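Side-chain contacts in response regulator (Caulobacter vibrioides, PDB 3N0R), which probably acts as a stress response regulator whose receiver domain controls how a sigma-factor-like domain inhibits an anti-sigma factor: residues 72-77 / 133-138; 178-183 / 269-274; 256-261 / 265-270. The protein carries 1 engineered substitution. One frame throughout, in Å; residues are numbered along the deposited sequence. Where two conformers were deposited one is given.

Contact 1. Residues 72-77 / 133-138; sequences PRVALY and AAQILD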
# COMPACT_ATOMS: atom_id res chain seq x y z
N PRO A 72 -14.87 -10.64 -10.16
CA PRO A 72 -14.43 -9.38 -10.78
C PRO A 72 -13.21 -8.77 -10.09
O PRO A 72 -12.37 -8.20 -10.78
CB PRO A 72 -15.67 -8.48 -10.63
CG PRO A 72 -16.82 -9.44 -10.65
CD PRO A 72 -16.33 -10.66 -9.92
N ARG A 73 -13.09 -8.88 -8.76
CA ARG A 73 -11.94 -8.30 -8.08
C ARG A 73 -10.64 -8.97 -8.54
O ARG A 73 -9.69 -8.30 -8.92
CB ARG A 73 -12.07 -8.37 -6.56
CG ARG A 73 -11.03 -7.50 -5.85
CD ARG A 73 -10.88 -7.79 -4.36
NE ARG A 73 -9.94 -6.84 -3.77
CZ ARG A 73 -9.18 -7.06 -2.71
NH1 ARG A 73 -9.23 -8.23 -2.08
NH2 ARG A 73 -8.36 -6.11 -2.27
N VAL A 74 -10.62 -10.30 -8.52
CA VAL A 74 -9.43 -11.03 -8.96
C VAL A 74 -9.15 -10.72 -10.44
O VAL A 74 -8.01 -10.48 -10.83
CB VAL A 74 -9.57 -12.54 -8.71
CG1 VAL A 74 -8.43 -13.30 -9.36
CG2 VAL A 74 -9.63 -12.81 -7.21
N ALA A 75 -10.20 -10.74 -11.26
CA ALA A 75 -10.05 -10.48 -12.69
C ALA A 75 -9.47 -9.09 -12.97
O ALA A 75 -8.67 -8.92 -13.89
CB ALA A 75 -11.37 -10.66 -13.42
N LEU A 76 -9.90 -8.09 -12.20
CA LEU A 76 -9.39 -6.73 -12.36
C LEU A 76 -7.89 -6.69 -12.05
O LEU A 76 -7.12 -6.08 -12.79
CB LEU A 76 -10.14 -5.78 -11.43
CG LEU A 76 -9.59 -4.36 -11.31
CD1 LEU A 76 -9.53 -3.66 -12.66
CD2 LEU A 76 -10.41 -3.55 -10.31
N TYR A 77 -7.48 -7.31 -10.95
CA TYR A 77 -6.06 -7.33 -10.62
C TYR A 77 -5.26 -8.08 -11.68
O TYR A 77 -4.13 -7.70 -12.01
CB TYR A 77 -5.81 -7.88 -9.22
CG TYR A 77 -6.06 -6.91 -8.07
CD1 TYR A 77 -7.35 -6.55 -7.71
CD2 TYR A 77 -5.01 -6.40 -7.30
CE1 TYR A 77 -7.60 -5.70 -6.65
CE2 TYR A 77 -5.26 -5.54 -6.23
CZ TYR A 77 -6.56 -5.20 -5.91
OH TYR A 77 -6.82 -4.36 -4.84
N ALA A 133 -4.08 -14.98 -5.39
CA ALA A 133 -2.86 -14.31 -5.82
C ALA A 133 -2.20 -15.05 -7.00
O ALA A 133 -1.67 -14.42 -7.92
CB ALA A 133 -1.89 -14.15 -4.66
N ALA A 134 -2.25 -16.38 -6.98
CA ALA A 134 -1.71 -17.19 -8.07
C ALA A 134 -2.40 -16.90 -9.40
O ALA A 134 -1.74 -16.89 -10.44
CB ALA A 134 -1.81 -18.67 -7.72
N GLN A 135 -3.71 -16.67 -9.38
CA GLN A 135 -4.45 -16.31 -10.60
C GLN A 135 -4.00 -14.96 -11.12
O GLN A 135 -3.89 -14.74 -12.32
CB GLN A 135 -5.96 -16.21 -10.34
CG GLN A 135 -6.56 -17.38 -9.62
CD GLN A 135 -6.16 -18.70 -10.23
OE1 GLN A 135 -6.23 -18.90 -11.44
NE2 GLN A 135 -5.74 -19.61 -9.37
N ILE A 136 -3.75 -14.04 -10.19
CA ILE A 136 -3.36 -12.69 -10.56
C ILE A 136 -1.96 -12.68 -11.16
O ILE A 136 -1.71 -11.99 -12.16
CB ILE A 136 -3.45 -11.76 -9.34
CG1 ILE A 136 -4.92 -11.62 -8.91
CG2 ILE A 136 -2.84 -10.40 -9.65
CD1 ILE A 136 -5.11 -11.03 -7.54
N LEU A 137 -1.06 -13.47 -10.56
CA LEU A 137 0.33 -13.55 -10.99
C LEU A 137 0.54 -14.55 -12.13
O LEU A 137 1.61 -14.59 -12.73
CB LEU A 137 1.20 -13.96 -9.80
CG LEU A 137 1.26 -12.92 -8.69
CD1 LEU A 137 1.77 -13.56 -7.41
CD2 LEU A 137 2.14 -11.76 -9.11
N ASP A 138 -0.47 -15.36 -12.41
CA ASP A 138 -0.36 -16.42 -13.42
C ASP A 138 0.75 -17.42 -13.08
O ASP A 138 1.62 -17.72 -13.90
CB ASP A 138 -0.14 -15.81 -14.81
CG ASP A 138 -0.36 -16.81 -15.93
OD1 ASP A 138 -1.00 -17.86 -15.69
OD2 ASP A 138 0.10 -16.54 -17.06

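Contact 2. Residues 178-183 / 269-274; sequences ALVREL and AAIGQA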
# COMPACT_ATOMS: atom_id res chain seq x y z
N ALA A 178 1.31 -1.74 19.72
CA ALA A 178 1.60 -3.16 19.90
C ALA A 178 2.07 -3.78 18.59
O ALA A 178 3.04 -4.54 18.57
CB ALA A 178 0.38 -3.89 20.43
N LEU A 179 1.39 -3.45 17.50
CA LEU A 179 1.76 -4.00 16.20
C LEU A 179 3.15 -3.51 15.78
O LEU A 179 3.97 -4.29 15.28
CB LEU A 179 0.70 -3.66 15.16
CG LEU A 179 -0.65 -4.35 15.39
CD1 LEU A 179 -1.68 -3.85 14.39
CD2 LEU A 179 -0.50 -5.85 15.30
N VAL A 180 3.44 -2.24 16.00
CA VAL A 180 4.75 -1.69 15.65
C VAL A 180 5.87 -2.37 16.44
O VAL A 180 6.91 -2.75 15.89
CB VAL A 180 4.79 -0.16 15.81
CG1 VAL A 180 6.21 0.37 15.64
CG2 VAL A 180 3.83 0.49 14.82
N ARG A 181 5.65 -2.52 17.74
CA ARG A 181 6.62 -3.20 18.60
C ARG A 181 6.82 -4.66 18.15
O ARG A 181 7.94 -5.17 18.17
CB ARG A 181 6.14 -3.16 20.05
CG ARG A 181 6.96 -3.95 21.05
CD ARG A 181 6.39 -3.79 22.45
NE ARG A 181 6.69 -2.48 23.01
CZ ARG A 181 7.59 -2.26 23.97
NH1 ARG A 181 8.27 -3.28 24.48
NH2 ARG A 181 7.81 -1.04 24.42
N GLU A 182 5.74 -5.32 17.78
CA GLU A 182 5.80 -6.72 17.34
C GLU A 182 6.67 -6.89 16.09
O GLU A 182 7.22 -7.96 15.86
CB GLU A 182 4.39 -7.28 17.09
CG GLU A 182 4.38 -8.67 16.44
CD GLU A 182 2.99 -9.21 16.10
OE1 GLU A 182 2.01 -8.44 16.12
OE2 GLU A 182 2.87 -10.43 15.82
N LEU A 183 6.80 -5.83 15.30
CA LEU A 183 7.63 -5.83 14.10
C LEU A 183 9.10 -5.51 14.40
O LEU A 183 9.93 -5.49 13.50
CB LEU A 183 7.09 -4.85 13.06
CG LEU A 183 5.68 -5.15 12.53
CD1 LEU A 183 5.16 -3.97 11.72
CD2 LEU A 183 5.66 -6.44 11.71
N ALA A 269 2.53 -4.96 6.04
CA ALA A 269 2.73 -4.64 4.63
C ALA A 269 2.95 -3.14 4.41
O ALA A 269 3.85 -2.76 3.67
CB ALA A 269 1.56 -5.14 3.78
N ALA A 270 2.12 -2.30 5.02
CA ALA A 270 2.24 -0.86 4.83
C ALA A 270 3.56 -0.34 5.38
O ALA A 270 4.25 0.44 4.72
CB ALA A 270 1.06 -0.14 5.45
N ILE A 271 3.91 -0.76 6.59
CA ILE A 271 5.19 -0.37 7.17
C ILE A 271 6.35 -0.91 6.32
O ILE A 271 7.32 -0.20 6.06
CB ILE A 271 5.31 -0.84 8.63
CG1 ILE A 271 4.31 -0.06 9.49
CG2 ILE A 271 6.74 -0.68 9.14
CD1 ILE A 271 4.24 -0.51 10.94
N GLY A 272 6.24 -2.16 5.88
CA GLY A 272 7.27 -2.75 5.03
C GLY A 272 7.54 -1.94 3.78
O GLY A 272 8.70 -1.78 3.37
N GLN A 273 6.48 -1.45 3.13
CA GLN A 273 6.66 -0.64 1.92
C GLN A 273 7.20 0.75 2.23
O GLN A 273 8.08 1.24 1.53
CB GLN A 273 5.35 -0.53 1.13
CG GLN A 273 4.92 -1.86 0.54
CD GLN A 273 5.99 -2.48 -0.32
OE1 GLN A 273 6.73 -3.36 0.12
NE2 GLN A 273 6.10 -1.99 -1.56
N ALA A 274 6.66 1.40 3.26
CA ALA A 274 7.13 2.73 3.63
C ALA A 274 8.64 2.73 3.89
O ALA A 274 9.35 3.62 3.44
CB ALA A 274 6.38 3.24 4.83

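Contact 3. Residues 256-261 / 265-270; sequences FLITKP and ETVKAA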
# COMPACT_ATOMS: atom_id res chain seq x y z
N PHE A 256 0.65 5.73 1.46
CA PHE A 256 0.55 4.59 2.36
C PHE A 256 -0.57 4.83 3.36
O PHE A 256 -0.65 5.90 3.96
CB PHE A 256 1.88 4.35 3.11
CG PHE A 256 3.08 4.28 2.20
CD1 PHE A 256 3.28 3.19 1.36
CD2 PHE A 256 4.02 5.30 2.19
CE1 PHE A 256 4.39 3.13 0.52
CE2 PHE A 256 5.13 5.25 1.36
CZ PHE A 256 5.31 4.17 0.52
N LEU A 257 -1.39 3.80 3.54
CA LEU A 257 -2.65 3.88 4.26
C LEU A 257 -2.84 2.61 5.08
O LEU A 257 -2.51 1.51 4.61
CB LEU A 257 -3.78 4.03 3.24
CG LEU A 257 -5.13 4.59 3.69
CD1 LEU A 257 -4.96 5.97 4.29
CD2 LEU A 257 -6.07 4.64 2.51
N ILE A 258 -3.34 2.76 6.30
CA ILE A 258 -3.84 1.59 7.00
C ILE A 258 -5.21 1.87 7.58
O ILE A 258 -5.54 2.99 7.99
CB ILE A 258 -2.91 1.11 8.12
CG1 ILE A 258 -2.65 2.22 9.14
CG2 ILE A 258 -1.60 0.59 7.55
CD1 ILE A 258 -1.82 1.75 10.32
N THR A 259 -6.03 0.84 7.55
CA THR A 259 -7.39 0.93 8.04
C THR A 259 -7.46 0.54 9.51
O THR A 259 -6.83 -0.43 9.94
CB THR A 259 -8.30 -0.02 7.24
OG1 THR A 259 -8.19 0.31 5.85
CG2 THR A 259 -9.75 0.11 7.69
N LYS A 260 -8.21 1.32 10.27
CA LYS A 260 -8.59 0.92 11.63
C LYS A 260 -10.07 0.50 11.59
O LYS A 260 -10.85 1.12 10.88
CB LYS A 260 -8.36 2.07 12.62
CG LYS A 260 -9.10 3.36 12.27
CD LYS A 260 -8.98 4.43 13.36
CE LYS A 260 -9.71 5.69 12.95
NZ LYS A 260 -9.67 6.74 14.01
N PRO A 261 -10.45 -0.56 12.33
CA PRO A 261 -9.60 -1.40 13.18
C PRO A 261 -8.58 -2.22 12.38
O PRO A 261 -8.81 -2.52 11.21
CB PRO A 261 -10.60 -2.34 13.86
CG PRO A 261 -11.74 -2.42 12.91
CD PRO A 261 -11.83 -1.06 12.27
N GLU A 265 -1.61 -8.10 9.34
CA GLU A 265 -0.78 -8.28 8.16
C GLU A 265 -0.78 -7.04 7.27
O GLU A 265 0.20 -6.79 6.58
CB GLU A 265 -1.21 -9.52 7.36
CG GLU A 265 -0.79 -10.84 8.00
CD GLU A 265 0.71 -11.08 7.92
OE1 GLU A 265 1.20 -11.45 6.82
OE2 GLU A 265 1.41 -10.92 8.95
N THR A 266 -1.86 -6.27 7.29
CA THR A 266 -1.91 -5.05 6.48
C THR A 266 -0.97 -3.99 7.04
O THR A 266 -0.41 -3.20 6.28
CB THR A 266 -3.33 -4.46 6.37
OG1 THR A 266 -3.74 -3.90 7.63
CG2 THR A 266 -4.32 -5.51 5.90
N VAL A 267 -0.79 -3.97 8.36
CA VAL A 267 0.14 -3.04 8.99
C VAL A 267 1.58 -3.43 8.66
O VAL A 267 2.41 -2.57 8.34
CB VAL A 267 -0.10 -2.99 10.50
CG1 VAL A 267 0.95 -2.12 11.17
CG2 VAL A 267 -1.50 -2.46 10.77
N LYS A 268 1.89 -4.72 8.75
CA LYS A 268 3.21 -5.20 8.35
C LYS A 268 3.51 -4.79 6.92
O LYS A 268 4.61 -4.33 6.61
CB LYS A 268 3.34 -6.72 8.48
CG LYS A 268 4.62 -7.27 7.86
CD LYS A 268 4.78 -8.78 8.03
CE LYS A 268 5.24 -9.14 9.43
NZ LYS A 268 6.08 -10.37 9.45
N ALA A 269 2.53 -4.96 6.04
CA ALA A 269 2.73 -4.64 4.63
C ALA A 269 2.95 -3.14 4.41
O ALA A 269 3.85 -2.76 3.67
CB ALA A 269 1.56 -5.14 3.78
N ALA A 270 2.12 -2.30 5.02
CA ALA A 270 2.24 -0.86 4.83
C ALA A 270 3.56 -0.34 5.38
O ALA A 270 4.25 0.44 4.72
CB ALA A 270 1.06 -0.14 5.45
O HOH W 1 -2.40 -1.30 5.22
O HOH W 2 -5.27 -1.58 6.33
O HOH W 3 -5.91 -2.88 8.89

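Contact 1. Residues 72-77 / 133-138
Y77 and I136 mark the closest point between the two backbones, with their CA atoms 6.0 Å apart, where helices 72-77 and 133-137 run in broadly the same direction, their axes 8.8 Å apart at closest and crossing at -34°. I136 does most of the work from its side, lodging between V74 and Y77, which lie one turn apart on the other helix. Its CG1 lies 3.9 Å from V74 CG1, and its outermost carbon, CD1, reaches 3.6 Å from Y77 CB. The branch methyl stays by Y77 too: I136 CG2 rests 3.8 Å from the carbonyl oxygen Y77 O, so backbone as well as side chain is covered. V74 sends CG1 opposite its own backbone N (chi1 171°), which also brings that methyl to 3.9 Å from Q135 CB.

Y77 meets I136 mainly through CB and its carbonyl oxygen. With CG placed beside the backbone N (chi1 -79°), the ring leads off from 133-138, and its OH is hydrogen-bonded to E126. Q135 behaves similarly: CB touches V74, then, in the conformer given, the bent chain turns back along its own helix and NE2 bonds to T131 O. Y77 OH and Q135 NE2 thus bond elsewhere, and the side chains meet across the contact through carbon alone.

Helix 115-125 closes one side of this packing through L122, which touches both Y77 and I136. The Y77 ring meets F128 edge-to-face and also packs on helix 31-42, joining these elements in the sigma-like part of the protein.

Contact 2. Residues 178-183 / 269-274
V180 and L183 meet the single side chain of I271 in the receiver domain, an alternating beta/alpha fold in which helices 170-182 and 264-277 lie beside each other against the five-stranded parallel sheet. The backbones stay well apart: V180 CA and I271 CA, the nearest pair, are separated by 8.6 Å, and side chains have to bridge the gap.

The polar interactions belong to each helix and its other neighbours. Where helix 170-182 runs out, L183 N makes only weak bonds back to L179 O and V180 O. On the other helix, Q273 is turned away from 178-183, toward the sigma-like part: its OE1 bonds to R117 NH1 and its NE2 to A40 O.

Everything that touches between the segments is aliphatic. I271 reaches across with CG1 beside its backbone N (chi1 -68°) and then runs out straight (chi2 175°), so that the terminal CD1 meets both partners. V180 offers CG2, the methyl that lies beside its own backbone N, and the two side chains stand roughly at right angles, with V180 CG2 4.0 Å from I271 CD1. H185 packs on both V180 and I271, and I237 of strand 236-240 also touches I271, so the methyls sit in a largely buried cluster. L183 completes the apolar group from the end of its helix. One of its two terminal methyls, CD1, comes to 3.7 Å from CD1 of I271.

Contact 3. Residues 256-261 / 265-270
I258 and A270 meet methyl to methyl where strand 257-259 and helix 265-270 run nearly antiparallel (171°), their axes 8.5 Å apart at closest. I258 CG2 lies 3.5 Å from A270 CB, tight for two carbons, although I258 was modelled in two conformers and the closeness belongs to one of them. In that conformer CG1 sits between the backbone N and the carbonyl carbon (chi1 57°), and the chain continues straight to CD1. This places I258 CD1 4.2 Å from V267 CG2, a looser contact. V267 packs as well on I176 and L179 of helix 170-182, and I258 also touches I176. A270 CB has a second neighbour in the strand backbone, the carbonyl oxygen L257 O.

Along one flank three waters bridge the polar groups of the two segments. One water donates to both L257 O and T266 O, at 2.9 Å each. T266 OG1 accepts from two more: one is held by T259 N, and the other lies 2.7 Å from OG1 and also donates to T259 O. The same hydroxyl bonds to Q263 O, which probably helps set its rotation.

Beyond the strand, K260 NZ forms salt bridges with E169 and D212, the predicted phosphorylation site, and a cis peptide joins K260 to P261. A last strand leading through this lysine and cis-proline into the last helix is a hallmark of response-regulator receiver domains.

Overall arrangement
All three contacts are buried, but they belong to different parts of the protein. Contact 1 pairs two helices of the sigma-like region, about 21 Å from contact 3 and 26 Å from contact 2 between centres. Contacts 2 and 3 share helix 264-277, including A269 and A270, and set it against helix 170-182 and the edge strand 257-259; Q273 CB packs on F256 CE1 at 3.8 Å between them. In contacts 1 and 2 the side chains meet through aliphatic carbon, with backbone carbonyls of helix 72-84 also covered in contact 1, whereas contact 3 adds bridging waters. Helix 115-125 touches both halves, with A269 meeting F120, L121 and L125.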